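Local coordinates for protein R-imine reductase (Streptomyces kanamyceticus, PDB 3ZHB) that probably reduces imines to amines, using the NADPH form of the NADP cofactor that it binds in a Rossmann-type domain, at residues T23-G28 / P77-C82; D133-A138 / G181-Y186. All coordinates share one frame; numbering follows the deposited sequence.

Contact 1: T23-G28 / P77-C82; sequences TVIGLG and PLVVVC. With NAP (NADP nicotinamide-adenine-dinucleotide phosphate), chain E.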
loop_
_atom_site.group_PDB
_atom_site.type_symbol
_atom_site.label_atom_id
_atom_site.label_comp_id
_atom_site.label_asym_id
_atom_site.label_seq_id
_atom_site.Cartn_x
_atom_site.Cartn_y
_atom_site.Cartn_z
ATOM N N THR A 23 34.579 -1.268 14.430
ATOM C CA THR A 23 33.990 -1.691 15.679
ATOM C C THR A 23 32.469 -1.709 15.559
ATOM O O THR A 23 31.883 -0.857 14.882
ATOM C CB THR A 23 34.391 -0.715 16.782
ATOM O OG1 THR A 23 35.778 -0.880 17.058
ATOM C CG2 THR A 23 33.593 -0.948 18.035
ATOM N N VAL A 24 31.834 -2.675 16.213
ATOM C CA VAL A 24 30.373 -2.758 16.274
ATOM C C VAL A 24 29.894 -2.864 17.717
ATOM O O VAL A 24 30.210 -3.784 18.419
ATOM C CB VAL A 24 29.819 -3.958 15.530
ATOM C CG1 VAL A 24 28.311 -4.027 15.672
ATOM C CG2 VAL A 24 30.193 -3.892 14.073
ATOM N N ILE A 25 29.113 -1.891 18.123
ATOM C CA ILE A 25 28.581 -1.809 19.437
ATOM C C ILE A 25 27.099 -2.116 19.357
ATOM O O ILE A 25 26.352 -1.413 18.672
ATOM C CB ILE A 25 28.811 -0.409 19.986
ATOM C CG1 ILE A 25 30.297 -0.263 20.314
ATOM C CG2 ILE A 25 27.939 -0.159 21.205
ATOM C CD1 ILE A 25 30.766 1.163 20.510
ATOM N N GLY A 26 26.687 -3.148 20.087
ATOM C CA GLY A 26 25.309 -3.617 20.094
ATOM C C GLY A 26 25.228 -4.907 19.311
ATOM O O GLY A 26 25.650 -4.923 18.169
ATOM N N LEU A 27 24.729 -5.991 19.936
ATOM C CA LEU A 27 24.750 -7.346 19.332
ATOM C C LEU A 27 23.434 -8.075 19.510
ATOM O O LEU A 27 23.394 -9.269 19.839
ATOM C CB LEU A 27 25.902 -8.187 19.914
ATOM C CG LEU A 27 27.320 -7.635 19.749
ATOM C CD1 LEU A 27 28.339 -8.546 20.406
ATOM C CD2 LEU A 27 27.722 -7.447 18.293
ATOM N N GLY A 28 22.354 -7.343 19.324
ATOM C CA GLY A 28 21.023 -7.936 19.124
ATOM C C GLY A 28 21.039 -8.576 17.769
ATOM O O GLY A 28 22.109 -8.749 17.136
ATOM N N PRO A 77 39.084 3.266 13.739
ATOM C CA PRO A 77 38.675 4.611 13.320
ATOM C C PRO A 77 37.186 4.720 12.846
ATOM O O PRO A 77 36.651 5.832 12.749
ATOM C CB PRO A 77 39.634 4.899 12.156
ATOM C CG PRO A 77 39.793 3.570 11.523
ATOM C CD PRO A 77 39.712 2.539 12.629
ATOM N N LEU A 78 36.563 3.578 12.549
ATOM C CA LEU A 78 35.175 3.498 12.169
ATOM C C LEU A 78 34.411 2.735 13.218
ATOM O O LEU A 78 34.649 1.549 13.412
ATOM C CB LEU A 78 35.016 2.784 10.815
ATOM C CG LEU A 78 33.583 2.571 10.303
ATOM C CD1 LEU A 78 32.903 3.921 10.145
ATOM C CD2 LEU A 78 33.521 1.845 8.959
ATOM N N VAL A 79 33.421 3.394 13.824
ATOM C CA VAL A 79 32.600 2.816 14.899
ATOM C C VAL A 79 31.121 2.802 14.565
ATOM O O VAL A 79 30.520 3.860 14.346
ATOM C CB VAL A 79 32.775 3.656 16.181
ATOM C CG1 VAL A 79 31.989 3.056 17.333
ATOM C CG2 VAL A 79 34.263 3.764 16.530
ATOM N N VAL A 80 30.527 1.628 14.595
ATOM C CA VAL A 80 29.138 1.472 14.233
ATOM C C VAL A 80 28.318 1.065 15.433
ATOM O O VAL A 80 28.716 0.201 16.192
ATOM C CB VAL A 80 28.975 0.376 13.194
ATOM C CG1 VAL A 80 27.512 0.132 12.875
ATOM C CG2 VAL A 80 29.740 0.745 11.928
ATOM N N VAL A 81 27.143 1.663 15.580
ATOM C CA VAL A 81 26.324 1.469 16.751
ATOM C C VAL A 81 24.963 1.046 16.324
ATOM O O VAL A 81 24.361 1.698 15.494
ATOM C CB VAL A 81 26.161 2.765 17.566
ATOM C CG1 VAL A 81 25.356 2.508 18.838
ATOM C CG2 VAL A 81 27.518 3.318 17.934
ATOM N N CYS A 82 24.491 -0.047 16.898
ATOM C CA CYS A 82 23.171 -0.530 16.621
ATOM C C CYS A 82 22.573 -1.153 17.876
ATOM O O CYS A 82 22.816 -2.306 18.183
ATOM C CB CYS A 82 23.188 -1.528 15.478
ATOM S SG CYS A 82 21.510 -1.855 14.916
HETATM P PA NAP E . 17.423 -6.231 19.824
HETATM O O1A NAP E . 17.427 -7.739 19.448
HETATM O O2A NAP E . 16.510 -5.609 20.872
HETATM O O5B NAP E . 18.908 -5.787 20.207
HETATM C C5B NAP E . 18.843 -4.559 20.893
HETATM C C4B NAP E . 20.193 -4.191 21.397
HETATM O O4B NAP E . 19.832 -3.222 22.353
HETATM C C3B NAP E . 20.956 -5.285 22.139
HETATM O O3B NAP E . 22.325 -5.397 21.721
HETATM C C2B NAP E . 20.871 -4.810 23.576
HETATM O O2B NAP E . 21.953 -5.274 24.399
HETATM C C1B NAP E . 20.824 -3.327 23.341
HETATM N N9A NAP E . 20.357 -2.476 24.419
HETATM C C8A NAP E . 19.073 -2.125 24.696
HETATM N N7A NAP E . 19.034 -1.283 25.774
HETATM C C5A NAP E . 20.330 -1.107 26.123
HETATM C C6A NAP E . 21.013 -0.357 27.150
HETATM N N6A NAP E . 20.201 0.334 27.922
HETATM N N1A NAP E . 22.357 -0.368 27.276
HETATM C C2A NAP E . 23.084 -1.122 26.402
HETATM N N3A NAP E . 22.541 -1.872 25.409
HETATM C C4A NAP E . 21.197 -1.874 25.237
HETATM O O3 NAP E . 17.066 -5.259 18.564
HETATM P PN NAP E . 17.823 -5.331 17.141
HETATM O O1N NAP E . 16.834 -6.008 16.233
HETATM O O2N NAP E . 19.300 -5.782 17.087
HETATM O O5D NAP E . 17.725 -3.741 17.108
HETATM C C5D NAP E . 18.811 -2.804 16.926
HETATM C C4D NAP E . 18.326 -1.698 15.974
HETATM O O4D NAP E . 18.154 -2.243 14.654
HETATM C C3D NAP E . 16.968 -1.170 16.416
HETATM O O3D NAP E . 16.925 0.236 16.387
HETATM C C2D NAP E . 16.009 -1.762 15.434
HETATM O O2D NAP E . 14.879 -0.918 15.288
HETATM C C1D NAP E . 16.889 -1.803 14.213
HETATM N N1N NAP E . 16.324 -2.626 13.171
HETATM C C2N NAP E . 16.055 -3.895 13.428
HETATM C C3N NAP E . 15.486 -4.699 12.442
HETATM C C7N NAP E . 15.177 -6.127 12.744
HETATM O O7N NAP E . 14.163 -6.581 12.223
HETATM N N7N NAP E . 16.001 -6.807 13.561
HETATM C C4N NAP E . 15.193 -4.166 11.194
HETATM C C5N NAP E . 15.481 -2.836 10.965
HETATM C C6N NAP E . 16.058 -2.084 11.978
HETATM P P2B NAP E . 21.587 -6.488 25.445
HETATM O O1X NAP E . 20.201 -6.216 26.017
HETATM O O2X NAP E . 21.542 -7.664 24.532
HETATM O O3X NAP E . 22.822 -6.463 26.358
HETATM O O HOH W 1 21.977 -4.902 17.727
#

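Contact 2: D133-A138 / G181-Y186; sequences DGAILA and GLASLY. With NAP (NADP nicotinamide-adenine-dinucleotide phosphate), chain E.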
loop_
_atom_site.group_PDB
_atom_site.type_symbol
_atom_site.label_atom_id
_atom_site.label_comp_id
_atom_site.label_asym_id
_atom_site.label_seq_id
_atom_site.Cartn_x
_atom_site.Cartn_y
_atom_site.Cartn_z
ATOM N N ASP A 133 24.253 9.434 10.500
ATOM C CA ASP A 133 23.060 8.812 11.073
ATOM C C ASP A 133 22.442 7.984 10.009
ATOM O O ASP A 133 22.360 8.397 8.860
ATOM C CB ASP A 133 22.051 9.809 11.569
ATOM C CG ASP A 133 21.056 9.177 12.505
ATOM O OD1 ASP A 133 20.065 8.582 11.987
ATOM O OD2 ASP A 133 21.301 9.262 13.765
ATOM N N GLY A 134 22.089 6.766 10.379
ATOM C CA GLY A 134 21.446 5.835 9.464
ATOM C C GLY A 134 20.211 5.127 10.017
ATOM O O GLY A 134 19.768 5.331 11.233
ATOM N N ALA A 135 19.659 4.335 9.099
ATOM C CA ALA A 135 18.530 3.483 9.345
ATOM C C ALA A 135 18.634 2.213 8.468
ATOM O O ALA A 135 18.976 2.315 7.279
ATOM C CB ALA A 135 17.260 4.251 9.027
ATOM N N ILE A 136 18.336 1.034 9.045
ATOM C CA ILE A 136 18.311 -0.253 8.303
ATOM C C ILE A 136 16.881 -0.565 7.883
ATOM O O ILE A 136 15.999 -0.569 8.719
ATOM C CB ILE A 136 18.701 -1.446 9.170
ATOM C CG1 ILE A 136 19.878 -1.200 10.091
ATOM C CG2 ILE A 136 18.921 -2.646 8.302
ATOM C CD1 ILE A 136 21.164 -0.921 9.421
ATOM N N LEU A 137 16.630 -0.842 6.609
ATOM C CA LEU A 137 15.252 -1.117 6.145
ATOM C C LEU A 137 15.167 -2.544 5.600
ATOM O O LEU A 137 14.747 -2.787 4.489
ATOM C CB LEU A 137 14.841 -0.086 5.096
ATOM C CG LEU A 137 14.344 1.286 5.559
ATOM C CD1 LEU A 137 15.390 1.999 6.393
ATOM C CD2 LEU A 137 13.982 2.123 4.354
ATOM N N ALA A 138 15.633 -3.494 6.376
ATOM C CA ALA A 138 15.682 -4.861 5.928
ATOM C C ALA A 138 15.947 -5.635 7.170
ATOM O O ALA A 138 16.358 -5.052 8.163
ATOM C CB ALA A 138 16.807 -5.080 4.923
ATOM N N GLY A 181 19.152 14.224 9.422
ATOM C CA GLY A 181 17.804 13.804 9.677
ATOM C C GLY A 181 17.184 12.970 8.569
ATOM O O GLY A 181 16.166 12.310 8.809
ATOM N N LEU A 182 17.791 12.954 7.380
ATOM C CA LEU A 182 17.151 12.287 6.256
ATOM C C LEU A 182 16.905 10.776 6.413
ATOM O O LEU A 182 15.830 10.286 6.089
ATOM C CB LEU A 182 17.910 12.559 4.962
ATOM C CG LEU A 182 17.972 14.013 4.459
ATOM C CD1 LEU A 182 19.033 14.116 3.369
ATOM C CD2 LEU A 182 16.630 14.492 3.925
ATOM N N ALA A 183 17.860 10.022 6.924
ATOM C CA ALA A 183 17.629 8.582 7.053
ATOM C C ALA A 183 16.384 8.296 7.889
ATOM O O ALA A 183 15.585 7.455 7.509
ATOM C CB ALA A 183 18.811 7.902 7.674
ATOM N N SER A 184 16.199 9.021 8.993
ATOM C CA SER A 184 14.998 8.854 9.825
ATOM C C SER A 184 13.712 9.172 9.076
ATOM O O SER A 184 12.737 8.442 9.157
ATOM C CB SER A 184 15.055 9.748 11.054
ATOM O OG SER A 184 16.182 9.430 11.802
ATOM N N LEU A 185 13.711 10.290 8.372
ATOM C CA LEU A 185 12.592 10.666 7.543
ATOM C C LEU A 185 12.265 9.670 6.406
ATOM O O LEU A 185 11.098 9.424 6.120
ATOM C CB LEU A 185 12.853 12.055 6.963
ATOM C CG LEU A 185 12.346 13.295 7.706
ATOM C CD1 LEU A 185 12.136 13.053 9.169
ATOM C CD2 LEU A 185 13.299 14.445 7.499
ATOM N N TYR A 186 13.282 9.071 5.793
ATOM C CA TYR A 186 13.021 8.047 4.761
ATOM C C TYR A 186 12.441 6.796 5.422
ATOM O O TYR A 186 11.529 6.192 4.886
ATOM C CB TYR A 186 14.279 7.673 3.982
ATOM C CG TYR A 186 14.495 8.563 2.752
ATOM C CD1 TYR A 186 15.120 9.788 2.851
ATOM C CD2 TYR A 186 14.121 8.157 1.514
ATOM C CE1 TYR A 186 15.355 10.577 1.759
ATOM C CE2 TYR A 186 14.341 8.961 0.413
ATOM C CZ TYR A 186 14.980 10.163 0.539
ATOM O OH TYR A 186 15.226 10.970 -0.556
HETATM P PA NAP E . 17.423 -6.231 19.824
HETATM O O1A NAP E . 17.427 -7.739 19.448
HETATM O O2A NAP E . 16.510 -5.609 20.872
HETATM O O5B NAP E . 18.908 -5.787 20.207
HETATM C C5B NAP E . 18.843 -4.559 20.893
HETATM C C4B NAP E . 20.193 -4.191 21.397
HETATM O O4B NAP E . 19.832 -3.222 22.353
HETATM C C3B NAP E . 20.956 -5.285 22.139
HETATM O O3B NAP E . 22.325 -5.397 21.721
HETATM C C2B NAP E . 20.871 -4.810 23.576
HETATM O O2B NAP E . 21.953 -5.274 24.399
HETATM C C1B NAP E . 20.824 -3.327 23.341
HETATM N N9A NAP E . 20.357 -2.476 24.419
HETATM C C8A NAP E . 19.073 -2.125 24.696
HETATM N N7A NAP E . 19.034 -1.283 25.774
HETATM C C5A NAP E . 20.330 -1.107 26.123
HETATM C C6A NAP E . 21.013 -0.357 27.150
HETATM N N6A NAP E . 20.201 0.334 27.922
HETATM N N1A NAP E . 22.357 -0.368 27.276
HETATM C C2A NAP E . 23.084 -1.122 26.402
HETATM N N3A NAP E . 22.541 -1.872 25.409
HETATM C C4A NAP E . 21.197 -1.874 25.237
HETATM O O3 NAP E . 17.066 -5.259 18.564
HETATM P PN NAP E . 17.823 -5.331 17.141
HETATM O O1N NAP E . 16.834 -6.008 16.233
HETATM O O2N NAP E . 19.300 -5.782 17.087
HETATM O O5D NAP E . 17.725 -3.741 17.108
HETATM C C5D NAP E . 18.811 -2.804 16.926
HETATM C C4D NAP E . 18.326 -1.698 15.974
HETATM O O4D NAP E . 18.154 -2.243 14.654
HETATM C C3D NAP E . 16.968 -1.170 16.416
HETATM O O3D NAP E . 16.925 0.236 16.387
HETATM C C2D NAP E . 16.009 -1.762 15.434
HETATM O O2D NAP E . 14.879 -0.918 15.288
HETATM C C1D NAP E . 16.889 -1.803 14.213
HETATM N N1N NAP E . 16.324 -2.626 13.171
HETATM C C2N NAP E . 16.055 -3.895 13.428
HETATM C C3N NAP E . 15.486 -4.699 12.442
HETATM C C7N NAP E . 15.177 -6.127 12.744
HETATM O O7N NAP E . 14.163 -6.581 12.223
HETATM N N7N NAP E . 16.001 -6.807 13.561
HETATM C C4N NAP E . 15.193 -4.166 11.194
HETATM C C5N NAP E . 15.481 -2.836 10.965
HETATM C C6N NAP E . 16.058 -2.084 11.978
HETATM P P2B NAP E . 21.587 -6.488 25.445
HETATM O O1X NAP E . 20.201 -6.216 26.017
HETATM O O2X NAP E . 21.542 -7.664 24.532
HETATM O O3X NAP E . 22.822 -6.463 26.358
#

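Contact 1: T23-G28 / P77-C82
Thr23 to Ile25 and Val79 to Val81 pair as parallel strands, their short axes 22° apart, through hydrogen bonds that run from one strand to the other and back. The bonds are close to straight: Thr23 N meets Leu78 O at 3.0 Å, Val80 N meets Thr23 O at 2.8 Å, and Ile25 N and Cys82 N carry the pairing on to Val80 O and Ile25 O.

On the face shared by Thr23, Ile25, Val79 and Val81, the end of the isoleucine does the touching. With CG1 beside its own backbone N (chi1 -73°), the side chain carries CD1 obliquely across to Val79 CG1, 3.9 Å away. Thr23 OG1 turns instead to Ser76 OG and Ala72 O. Beyond the strand, Gly26 brings its CA within 3.4 Å of Cys82 O, a CA-H...O contact. Leu27 N then donates to O3B of NADP at 3.1 Å, and a water joins Cys82 O to O2N of the cofactor. Gly26 and Gly28 fit the GxGxxG turn of a Rossmann fold.

Helix 29-40 covers the other face, with Phe38 on Val24 and Val80; strand 45-48 flanks 22-25, and strand 105-108 flanks 78-81.

Contact 2: D133-A138 / G181-Y186
Ala183 meets strand 133-136 with a single methyl group: its CB lies 3.8 Å from both Asp133 O and Gly134 CA, and 4.2 Å from Ala135 CB. Gly134 has no side chain, and its CA is approached directly, within a close pairing of helix and strand in which the two backbones come to 5.3 Å between the CA atoms of Gly134 and Ala183. Ala135 adds its own methyl, whose CB also reaches Ala183 O at 3.9 Å. No hydrogen bond crosses between the segments, so small-residue packing carries the contact.

Asp133 can be followed outward. Its CB leaves the strand toward the helix, and CG swings anti to the backbone N (chi1 -163°), beside the carbonyl carbon. The carboxylate then divides its partners: OD1 faces Ser184 OG at 4.0 Å, too far for a hydrogen bond, while OD2 accepts hydrogen bonds from the hydroxyls of Tyr86 and Tyr131. Those two bonds hold the acid from outside the contact, and Ser184 OG has its own weak bond to Gly112 O.

Further along, Ile136 turns to the cofactor, with CB 3.9 Å from C6N of NADP and its O 3.2 Å from C5N, against the nicotinamide ring. Strand 130-136 lies between strands 105-108 and 148-153 in the sheet, and the first turn of helix 182-209 packs over the face of the strand that carries Asp133 and Ala135. Tyr186 on that helix stacks edge-to-face on Phe221 of the second subunit.

Contact 1 closes before contact 2 opens along the chain, and their centres lie 16 Å apart, with nearest atoms about 5 Å apart and no touch between them. Both reach the same mixed sheet, in which strand 105-108 separates 78-81 from 130-136. Contact 1 belongs to the parallel core of the NADP-binding domain. Contact 2 instead joins that domain's sheet to the start of helix 182-209, which leads into the C-terminal domain and toward the second subunit. Both touch NADP at different places: 23-28 and 77-82 near its riboses and diphosphate, 133-138 at the nicotinamide. One cofactor is thus touched by both contacts, in contact 2 by the strand segment.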